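Long-range contacts in HcgC (Methanococcus maripaludis S2, PDB 5O4J), which probably transfers a methyl group from S-adenosylmethionine to a carbon of a pyridinol precursor in the biosynthesis of the [Fe]-hydrogenase cofactor: residues K43-F48 against K63-V68; F48-S53 against V68-I73; I57-L62 against L81-I86. All coordinates share one frame; numbering follows the deposited sequence.

Interaction 1 (K43-F48 against K63-V68); sequences KQAIVF and KDCEEV
This is a parallel strand pairing at the start of a beta-alpha-beta unit. Strand 42-48 and strand 65-72 lie next to each other in the mixed sheet, with helix 54-60 on the crossover between them. Q44 is paired with E67, and A45 with V68. The main backbone bond runs from A45 N to E67 O, 2.8 Å long and nearly straight at 173°. A weak bond from E67 N to K43 O lies at the end of the ladder, where both chains turn a corner. Q44 and E67 lie side by side on one face of the sheet. Both have CG anti to the backbone N and extended chains, so their tips meet. Q44 NE2 gives a straight bond of 3.0 Å to E67 OE2. E67 OE2 lies close to the Q44 amide plane, but NE2 meets the carboxylate from above, 42° out of its plane. NE2 is also bonded to S103 O, and OE1 to N105 N. Both polar atoms of the buried Q44 amide are thus bonded. On the other face A45 CB packs on C65 SG at 3.9 Å. The bond from Q44 to the carboxylate would probably help to offset the negative charge of E67.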
loop_
_atom_site.group_PDB
_atom_site.type_symbol
_atom_site.label_atom_id
_atom_site.label_comp_id
_atom_site.label_asym_id
_atom_site.label_seq_id
_atom_site.Cartn_x
_atom_site.Cartn_y
_atom_site.Cartn_z
ATOM N N LYS A 43 -24.444 19.652 36.362
ATOM C CA LYS A 43 -24.268 21.003 36.877
ATOM C C LYS A 43 -22.947 21.600 36.422
ATOM O O LYS A 43 -22.877 22.795 36.107
ATOM C CB LYS A 43 -24.342 20.995 38.406
ATOM C CG LYS A 43 -25.759 20.861 38.946
ATOM C CD LYS A 43 -25.765 20.634 40.453
ATOM C CE LYS A 43 -27.174 20.713 41.025
ATOM N NZ LYS A 43 -28.033 19.579 40.577
ATOM N N GLN A 44 -21.890 20.791 36.377
ATOM C CA GLN A 44 -20.566 21.306 36.055
ATOM C C GLN A 44 -19.743 20.231 35.366
ATOM O O GLN A 44 -19.457 19.185 35.954
ATOM C CB GLN A 44 -19.862 21.786 37.319
ATOM C CG GLN A 44 -18.482 22.361 37.072
ATOM C CD GLN A 44 -17.788 22.733 38.357
ATOM O OE1 GLN A 44 -17.285 21.872 39.072
ATOM N NE2 GLN A 44 -17.784 24.021 38.673
ATOM N N ALA A 45 -19.348 20.504 34.129
ATOM C CA ALA A 45 -18.492 19.612 33.365
ATOM C C ALA A 45 -17.108 20.226 33.261
ATOM O O ALA A 45 -16.972 21.423 32.993
ATOM C CB ALA A 45 -19.059 19.362 31.968
ATOM N N ILE A 46 -16.084 19.411 33.489
ATOM C CA ILE A 46 -14.698 19.822 33.292
ATOM C C ILE A 46 -14.091 18.937 32.215
ATOM O O ILE A 46 -14.148 17.705 32.305
ATOM C CB ILE A 46 -13.889 19.757 34.599
ATOM C CG1 ILE A 46 -14.413 20.836 35.549
ATOM C CG2 ILE A 46 -12.393 19.948 34.315
ATOM C CD1 ILE A 46 -13.588 21.064 36.799
ATOM N N VAL A 47 -13.537 19.574 31.189
ATOM C CA VAL A 47 -12.919 18.901 30.055
ATOM C C VAL A 47 -11.440 19.255 30.062
ATOM O O VAL A 47 -11.082 20.439 29.997
ATOM C CB VAL A 47 -13.575 19.321 28.732
ATOM C CG1 VAL A 47 -12.899 18.636 27.548
ATOM C CG2 VAL A 47 -15.066 19.028 28.768
ATOM N N PHE A 48 -10.584 18.235 30.145
ATOM C CA PHE A 48 -9.138 18.422 30.086
ATOM C C PHE A 48 -8.666 18.243 28.648
ATOM O O PHE A 48 -8.931 17.207 28.027
ATOM C CB PHE A 48 -8.412 17.434 31.001
ATOM C CG PHE A 48 -8.640 17.671 32.462
ATOM C CD1 PHE A 48 -7.842 18.549 33.170
ATOM C CD2 PHE A 48 -9.648 16.998 33.132
ATOM C CE1 PHE A 48 -8.051 18.768 34.517
ATOM C CE2 PHE A 48 -9.857 17.211 34.480
ATOM C CZ PHE A 48 -9.058 18.090 35.171
ATOM N N LYS A 63 -25.545 22.243 26.018
ATOM C CA LYS A 63 -26.983 22.000 26.040
ATOM C C LYS A 63 -27.410 21.377 27.363
ATOM O O LYS A 63 -28.344 21.857 28.016
ATOM C CB LYS A 63 -27.384 21.111 24.862
ATOM C CG LYS A 63 -28.880 20.797 24.799
ATOM C CD LYS A 63 -29.139 19.536 23.994
ATOM C CE LYS A 63 -30.561 19.044 24.175
ATOM N NZ LYS A 63 -30.798 17.766 23.449
ATOM N N ASP A 64 -26.728 20.315 27.779
ATOM C CA ASP A 64 -27.130 19.551 28.948
ATOM C C ASP A 64 -26.299 19.836 30.192
ATOM O O ASP A 64 -26.632 19.316 31.263
ATOM C CB ASP A 64 -27.057 18.054 28.638
ATOM C CG ASP A 64 -28.113 17.617 27.642
ATOM O OD1 ASP A 64 -29.106 18.351 27.472
ATOM O OD2 ASP A 64 -27.957 16.530 27.054
ATOM N N CYS A 65 -25.246 20.641 30.086
ATOM C CA CYS A 65 -24.384 20.963 31.216
ATOM C C CYS A 65 -24.524 22.448 31.522
ATOM O O CYS A 65 -24.310 23.287 30.641
ATOM C CB CYS A 65 -22.928 20.607 30.913
ATOM S SG CYS A 65 -22.649 18.857 30.591
ATOM N N GLU A 66 -24.887 22.768 32.768
ATOM C CA GLU A 66 -25.104 24.161 33.154
ATOM C C GLU A 66 -23.826 24.985 33.022
ATOM O O GLU A 66 -23.848 26.102 32.493
ATOM C CB GLU A 66 -25.629 24.224 34.589
ATOM C CG GLU A 66 -27.048 23.699 34.761
ATOM C CD GLU A 66 -27.528 23.760 36.203
ATOM O OE1 GLU A 66 -27.121 24.690 36.932
ATOM O OE2 GLU A 66 -28.312 22.874 36.607
ATOM N N GLU A 67 -22.703 24.435 33.465
ATOM C CA GLU A 67 -21.406 25.089 33.361
ATOM C C GLU A 67 -20.423 24.121 32.728
ATOM O O GLU A 67 -20.389 22.940 33.085
ATOM C CB GLU A 67 -20.891 25.525 34.734
ATOM C CG GLU A 67 -19.631 26.377 34.693
ATOM C CD GLU A 67 -19.092 26.681 36.080
ATOM O OE1 GLU A 67 -18.388 27.700 36.237
ATOM O OE2 GLU A 67 -19.378 25.902 37.016
ATOM N N VAL A 68 -19.642 24.618 31.772
ATOM C CA VAL A 68 -18.632 23.818 31.095
ATOM C C VAL A 68 -17.305 24.548 31.206
ATOM O O VAL A 68 -17.201 25.715 30.814
ATOM C CB VAL A 68 -18.986 23.548 29.624
ATOM C CG1 VAL A 68 -17.882 22.724 28.957
ATOM C CG2 VAL A 68 -20.318 22.820 29.532
#

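Interaction 2 (F48-S53 against V68-I73); sequences FGAYLS and VIIVDI. With SAH (S-adenosyl-L-homocysteine), chain E.
D72 carries the first shell of this contact, at the end of the second strand of a Rossmann-like beta-alpha-beta unit. Its carboxylate takes both ribose hydroxyls of S-adenosylhomocysteine (SAH): O2' donates to OD1 and O3' to OD2, each at 2.7 Å. An acidic residue at this strand end, gripping the ribose diol, is a hallmark of Rossmann-like methyltransferases. OD2 also accepts from A50 N at 2.9 Å, through its anti lone pair, and OD1 accepts from Q74 N. The carboxylate is therefore fixed in rotation from the loop and from the chain just past its own strand. An alanine here would remove both ribose bonds and the tie to A50 N, and would probably loosen both the ligand and the loop.

The other end of SAH is held by the loop backbone. L52 N donates to the carboxylate oxygen O of SAH at 2.9 Å, and S53 N makes a longer bond to the same atom. Y51 N gives only a weak bond to O3', while the edge of the Y51 ring meets SAH SD.

Behind this shell, the loop is set by the strand pair. G49 N bonds to V71 O at 172°, nearly along the C=O axis. At phi/psi 102/96° a CB on G49 would be jammed against the carbonyl O of F48, and it would also crowd SAH O4'. A50 CB packs on I70 CG2. On the face of the sheet shared by F48 and V71, the two side chains lie alongside each other, with F48 CD1 3.8 Å from V71 CB.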
loop_
_atom_site.group_PDB
_atom_site.type_symbol
_atom_site.label_atom_id
_atom_site.label_comp_id
_atom_site.label_asym_id
_atom_site.label_seq_id
_atom_site.Cartn_x
_atom_site.Cartn_y
_atom_site.Cartn_z
ATOM N N PHE A 48 -10.584 18.235 30.145
ATOM C CA PHE A 48 -9.138 18.422 30.086
ATOM C C PHE A 48 -8.666 18.243 28.648
ATOM O O PHE A 48 -8.931 17.207 28.027
ATOM C CB PHE A 48 -8.412 17.434 31.001
ATOM C CG PHE A 48 -8.640 17.671 32.462
ATOM C CD1 PHE A 48 -7.842 18.549 33.170
ATOM C CD2 PHE A 48 -9.648 16.998 33.132
ATOM C CE1 PHE A 48 -8.051 18.768 34.517
ATOM C CE2 PHE A 48 -9.857 17.211 34.480
ATOM C CZ PHE A 48 -9.058 18.090 35.171
ATOM N N GLY A 49 -7.965 19.252 28.125
ATOM C CA GLY A 49 -7.389 19.184 26.797
ATOM C C GLY A 49 -8.187 19.953 25.766
ATOM O O GLY A 49 -9.173 19.445 25.230
ATOM N N ALA A 50 -7.772 21.190 25.494
ATOM C CA ALA A 50 -8.508 22.047 24.565
ATOM C C ALA A 50 -8.238 21.661 23.116
ATOM O O ALA A 50 -9.141 21.709 22.275
ATOM C CB ALA A 50 -8.144 23.511 24.804
ATOM N N TYR A 51 -7.002 21.288 22.809
ATOM C CA TYR A 51 -6.618 20.910 21.460
ATOM C C TYR A 51 -6.752 19.397 21.305
ATOM O O TYR A 51 -6.431 18.676 22.256
ATOM C CB TYR A 51 -5.185 21.371 21.198
ATOM C CG TYR A 51 -4.526 20.784 19.970
ATOM C CD1 TYR A 51 -3.929 19.539 20.017
ATOM C CD2 TYR A 51 -4.468 21.495 18.782
ATOM C CE1 TYR A 51 -3.316 18.999 18.916
ATOM C CE2 TYR A 51 -3.842 20.969 17.673
ATOM C CZ TYR A 51 -3.271 19.718 17.740
ATOM O OH TYR A 51 -2.647 19.193 16.621
ATOM N N LEU A 52 -7.232 18.878 20.168
ATOM C CA LEU A 52 -7.805 19.615 19.037
ATOM C C LEU A 52 -9.336 19.499 19.051
ATOM O O LEU A 52 -10.032 20.413 18.631
ATOM C CB LEU A 52 -7.231 19.072 17.731
ATOM C CG LEU A 52 -7.725 19.645 16.411
ATOM C CD1 LEU A 52 -7.698 21.172 16.409
ATOM C CD2 LEU A 52 -6.889 19.099 15.249
ATOM N N SER A 53 -9.862 18.371 19.525
ATOM C CA SER A 53 -11.312 18.179 19.575
ATOM C C SER A 53 -11.949 18.746 20.835
ATOM O O SER A 53 -13.183 18.864 20.888
ATOM C CB SER A 53 -11.678 16.691 19.463
ATOM O OG SER A 53 -10.543 15.852 19.400
ATOM N N VAL A 68 -19.642 24.618 31.772
ATOM C CA VAL A 68 -18.632 23.818 31.095
ATOM C C VAL A 68 -17.305 24.548 31.206
ATOM O O VAL A 68 -17.201 25.715 30.814
ATOM C CB VAL A 68 -18.986 23.548 29.624
ATOM C CG1 VAL A 68 -17.882 22.724 28.957
ATOM C CG2 VAL A 68 -20.318 22.820 29.532
ATOM N N ILE A 69 -16.299 23.865 31.739
ATOM C CA ILE A 69 -14.964 24.416 31.908
ATOM C C ILE A 69 -13.984 23.581 31.105
ATOM O O ILE A 69 -13.967 22.351 31.223
ATOM C CB ILE A 69 -14.546 24.433 33.383
ATOM C CG1 ILE A 69 -15.568 25.204 34.221
ATOM C CG2 ILE A 69 -13.152 25.025 33.513
ATOM C CD1 ILE A 69 -15.503 24.881 35.684
ATOM N N ILE A 70 -13.165 24.249 30.302
ATOM C CA ILE A 70 -12.028 23.629 29.632
ATOM C C ILE A 70 -10.790 23.925 30.460
ATOM O O ILE A 70 -10.549 25.080 30.830
ATOM C CB ILE A 70 -11.862 24.163 28.198
ATOM C CG1 ILE A 70 -12.810 23.439 27.235
ATOM C CG2 ILE A 70 -10.395 24.049 27.731
ATOM C CD1 ILE A 70 -12.187 22.255 26.494
ATOM N N VAL A 71 -9.995 22.894 30.732
ATOM C CA VAL A 71 -8.732 23.047 31.437
ATOM C C VAL A 71 -7.627 22.615 30.495
ATOM O O VAL A 71 -7.709 21.539 29.893
ATOM C CB VAL A 71 -8.679 22.229 32.738
ATOM C CG1 VAL A 71 -7.299 22.368 33.399
ATOM C CG2 VAL A 71 -9.789 22.660 33.679
ATOM N N ASP A 72 -6.603 23.455 30.360
ATOM C CA ASP A 72 -5.434 23.082 29.591
ATOM C C ASP A 72 -4.185 23.573 30.295
ATOM O O ASP A 72 -4.173 24.659 30.883
ATOM C CB ASP A 72 -5.472 23.637 28.173
ATOM C CG ASP A 72 -4.628 22.808 27.218
ATOM O OD1 ASP A 72 -3.386 22.909 27.276
ATOM O OD2 ASP A 72 -5.214 22.010 26.456
ATOM N N ILE A 73 -3.137 22.752 30.233
ATOM C CA ILE A 73 -1.853 23.119 30.809
ATOM C C ILE A 73 -1.233 24.303 30.081
ATOM O O ILE A 73 -0.403 25.013 30.655
ATOM C CB ILE A 73 -0.924 21.885 30.811
ATOM C CG1 ILE A 73 0.279 22.117 31.732
ATOM C CG2 ILE A 73 -0.461 21.527 29.396
ATOM C CD1 ILE A 73 1.017 20.836 32.069
HETATM N N SAH E . -6.812 13.497 21.920
HETATM C CA SAH E . -6.856 14.906 21.425
HETATM C CB SAH E . -5.441 15.480 21.391
HETATM C CG SAH E . -4.965 15.880 22.786
HETATM S SD SAH E . -3.380 16.679 22.743
HETATM C C SAH E . -7.441 14.994 20.044
HETATM O O SAH E . -7.515 16.121 19.494
HETATM O OXT SAH E . -7.812 13.942 19.507
HETATM C "C5'" SAH E . -3.149 17.096 24.446
HETATM C "C4'" SAH E . -3.921 18.340 24.871
HETATM O "O4'" SAH E . -4.070 18.315 26.296
HETATM C "C3'" SAH E . -3.150 19.608 24.560
HETATM O "O3'" SAH E . -4.038 20.718 24.351
HETATM C "C2'" SAH E . -2.320 19.774 25.811
HETATM O "O2'" SAH E . -1.829 21.101 26.025
HETATM C "C1'" SAH E . -3.302 19.369 26.885
HETATM N N9 SAH E . -2.674 18.815 28.095
HETATM C C8 SAH E . -1.606 17.989 28.151
HETATM N N7 SAH E . -1.347 17.665 29.444
HETATM C C5 SAH E . -2.276 18.277 30.205
HETATM C C6 SAH E . -2.589 18.351 31.645
HETATM N N6 SAH E . -1.825 17.686 32.540
HETATM N N1 SAH E . -3.643 19.103 32.019
HETATM C C2 SAH E . -4.412 19.760 31.139
HETATM N N3 SAH E . -4.188 19.745 29.814
HETATM C C4 SAH E . -3.151 19.030 29.312
#

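Interaction 3 (I57-L62 against L81-I86); sequences IAYSLL and LFNDGI
I86 points toward segment 57-62 and carries the centre of this contact. Its CG1 is anti to the carbonyl carbon and chi2 is extended at 162°, so CD1 reaches forward to the helix. There it lies 3.4 Å from Y59 N, against the helix backbone. It also touches two side chains at their roots, with A58 CB 3.8 Å and Y59 CB 3.9 Å away. The same methyl lies at the edge of the Y59 ring, near its plane.

Y59 has CG anti to the backbone N, chi1 -171°, which sends the ring out past I86 toward N83. The two side chains cross at about a right angle, with the ring and amide planes 55° apart. N83 ND2 comes to the ring edge, 3.3 Å from Y59 CE1, and not over a face. The amide is poorly ordered, so this approach defines little. N83 OD1 accepts from G85 N at 3.2 Å, an Asx turn, with the donor well above the carbonyl plane. It sits within the type I turn from N83 to I86.

L62, one turn on from A58, adds a further contact. Its CD2 lies 3.5 Å from G85 O, and its CD1 touches I86 CG1 more loosely. On the buried side, A58 and I86 both rest on I70 of strand 65-72. The contact thus joins the end of the crossover helix to the loop that leads into strand 87-90.

The two segments share no hydrogen bonds. Their fit rests on apolar packing around I86 on the buried side. The polar amide of N83 and the turn lie toward solvent, where the contact is probably less rigid.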
loop_
_atom_site.group_PDB
_atom_site.type_symbol
_atom_site.label_atom_id
_atom_site.label_comp_id
_atom_site.label_asym_id
_atom_site.label_seq_id
_atom_site.Cartn_x
_atom_site.Cartn_y
_atom_site.Cartn_z
ATOM N N ILE A 57 -15.964 19.665 21.615
ATOM C CA ILE A 57 -16.619 18.751 22.548
ATOM C C ILE A 57 -17.174 19.526 23.736
ATOM O O ILE A 57 -18.315 19.312 24.164
ATOM C CB ILE A 57 -15.650 17.639 22.977
ATOM C CG1 ILE A 57 -15.488 16.652 21.828
ATOM C CG2 ILE A 57 -16.139 16.930 24.241
ATOM C CD1 ILE A 57 -14.386 15.647 22.018
ATOM N N ALA A 58 -16.375 20.440 24.284
ATOM C CA ALA A 58 -16.861 21.275 25.377
ATOM C C ALA A 58 -18.073 22.094 24.948
ATOM O O ALA A 58 -19.054 22.202 25.692
ATOM C CB ALA A 58 -15.743 22.193 25.869
ATOM N N TYR A 59 -18.025 22.681 23.752
ATOM C CA TYR A 59 -19.176 23.425 23.253
ATOM C C TYR A 59 -20.410 22.530 23.167
ATOM O O TYR A 59 -21.519 22.954 23.509
ATOM C CB TYR A 59 -18.869 24.044 21.889
ATOM C CG TYR A 59 -19.949 24.992 21.441
ATOM C CD1 TYR A 59 -20.005 26.274 21.973
ATOM C CD2 TYR A 59 -20.912 24.624 20.514
ATOM C CE1 TYR A 59 -20.977 27.167 21.598
ATOM C CE2 TYR A 59 -21.901 25.521 20.126
ATOM C CZ TYR A 59 -21.923 26.790 20.676
ATOM O OH TYR A 59 -22.893 27.697 20.310
ATOM N N SER A 60 -20.237 21.295 22.692
ATOM C CA SER A 60 -21.367 20.381 22.529
ATOM C C SER A 60 -22.006 20.008 23.859
ATOM O O SER A 60 -23.133 19.502 23.866
ATOM C CB SER A 60 -20.932 19.105 21.801
ATOM O OG SER A 60 -20.200 18.226 22.646
ATOM N N LEU A 61 -21.315 20.227 24.977
ATOM C CA LEU A 61 -21.868 19.902 26.288
ATOM C C LEU A 61 -22.775 20.996 26.841
ATOM O O LEU A 61 -23.495 20.747 27.813
ATOM C CB LEU A 61 -20.737 19.657 27.286
ATOM C CG LEU A 61 -19.805 18.484 26.992
ATOM C CD1 LEU A 61 -18.645 18.539 27.959
ATOM C CD2 LEU A 61 -20.539 17.150 27.091
ATOM N N LEU A 62 -22.761 22.188 26.246
ATOM C CA LEU A 62 -23.494 23.320 26.811
ATOM C C LEU A 62 -24.986 23.048 26.922
ATOM O O LEU A 62 -25.644 23.578 27.826
ATOM C CB LEU A 62 -23.243 24.566 25.967
ATOM C CG LEU A 62 -21.829 25.136 26.073
ATOM C CD1 LEU A 62 -21.597 26.144 24.975
ATOM C CD2 LEU A 62 -21.634 25.775 27.436
ATOM N N LEU A 81 -10.872 28.441 21.954
ATOM C CA LEU A 81 -12.293 28.261 22.231
ATOM C C LEU A 81 -13.156 29.043 21.245
ATOM O O LEU A 81 -12.765 30.096 20.734
ATOM C CB LEU A 81 -12.644 28.694 23.657
ATOM C CG LEU A 81 -11.838 28.076 24.801
ATOM C CD1 LEU A 81 -12.464 28.471 26.129
ATOM C CD2 LEU A 81 -11.713 26.570 24.668
ATOM N N PHE A 82 -14.352 28.508 20.985
ATOM C CA PHE A 82 -15.255 29.123 20.013
ATOM C C PHE A 82 -15.816 30.441 20.533
ATOM O O PHE A 82 -15.816 31.449 19.817
ATOM C CB PHE A 82 -16.400 28.167 19.669
ATOM C CG PHE A 82 -16.004 27.039 18.759
ATOM C CD1 PHE A 82 -15.598 25.822 19.280
ATOM C CD2 PHE A 82 -16.056 27.190 17.384
ATOM C CE1 PHE A 82 -15.239 24.780 18.447
ATOM C CE2 PHE A 82 -15.699 26.149 16.544
ATOM C CZ PHE A 82 -15.291 24.941 17.077
ATOM N N ASN A 83 -16.318 30.453 21.767
ATOM C CA ASN A 83 -16.926 31.654 22.322
ATOM C C ASN A 83 -16.789 31.638 23.839
ATOM O O ASN A 83 -16.149 30.758 24.425
ATOM C CB ASN A 83 -18.392 31.784 21.891
ATOM C CG ASN A 83 -19.245 30.608 22.328
ATOM O OD1 ASN A 83 -18.882 29.852 23.229
ATOM N ND2 ASN A 83 -20.396 30.451 21.684
ATOM N N ASP A 84 -17.419 32.627 24.472
ATOM C CA ASP A 84 -17.341 32.845 25.909
ATOM C C ASP A 84 -18.228 31.909 26.721
ATOM O O ASP A 84 -18.104 31.892 27.951
ATOM C CB ASP A 84 -17.710 34.296 26.229
ATOM C CG ASP A 84 -16.707 35.289 25.671
ATOM O OD1 ASP A 84 -15.492 35.005 25.726
ATOM O OD2 ASP A 84 -17.134 36.357 25.182
ATOM N N GLY A 85 -19.127 31.149 26.093
ATOM C CA GLY A 85 -19.961 30.253 26.874
ATOM C C GLY A 85 -19.182 29.164 27.586
ATOM O O GLY A 85 -19.712 28.536 28.510
ATOM N N ILE A 86 -17.939 28.924 27.176
ATOM C CA ILE A 86 -17.050 27.972 27.834
ATOM C C ILE A 86 -16.045 28.747 28.668
ATOM O O ILE A 86 -15.420 29.690 28.173
ATOM C CB ILE A 86 -16.331 27.057 26.826
ATOM C CG1 ILE A 86 -17.339 26.225 26.030
ATOM C CG2 ILE A 86 -15.313 26.163 27.534
ATOM C CD1 ILE A 86 -16.754 25.649 24.765
#

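Overall arrangement
Of the parts joined here, strand 42-48 comes first in the chain. It leads through the loop 48-53 into helix 54-60. The chain then enters strand 65-72, parallel to the first, and interaction 1 closes this crossover at the start of the strands. Interaction 2 continues the same pairing to their far end, where the loop meets the ligand; the two share F48 and V68. Between them V47 is bonded to both I69 and V71. Interaction 3 closes a later loop, from the helix past strand 65-72 to the segment before strand 87-90. All three cross, and none nests. V68 and I70 pack against A58 and I86, so strand 65-72, helix 54-60 and the loop before strand 87-90 pack together.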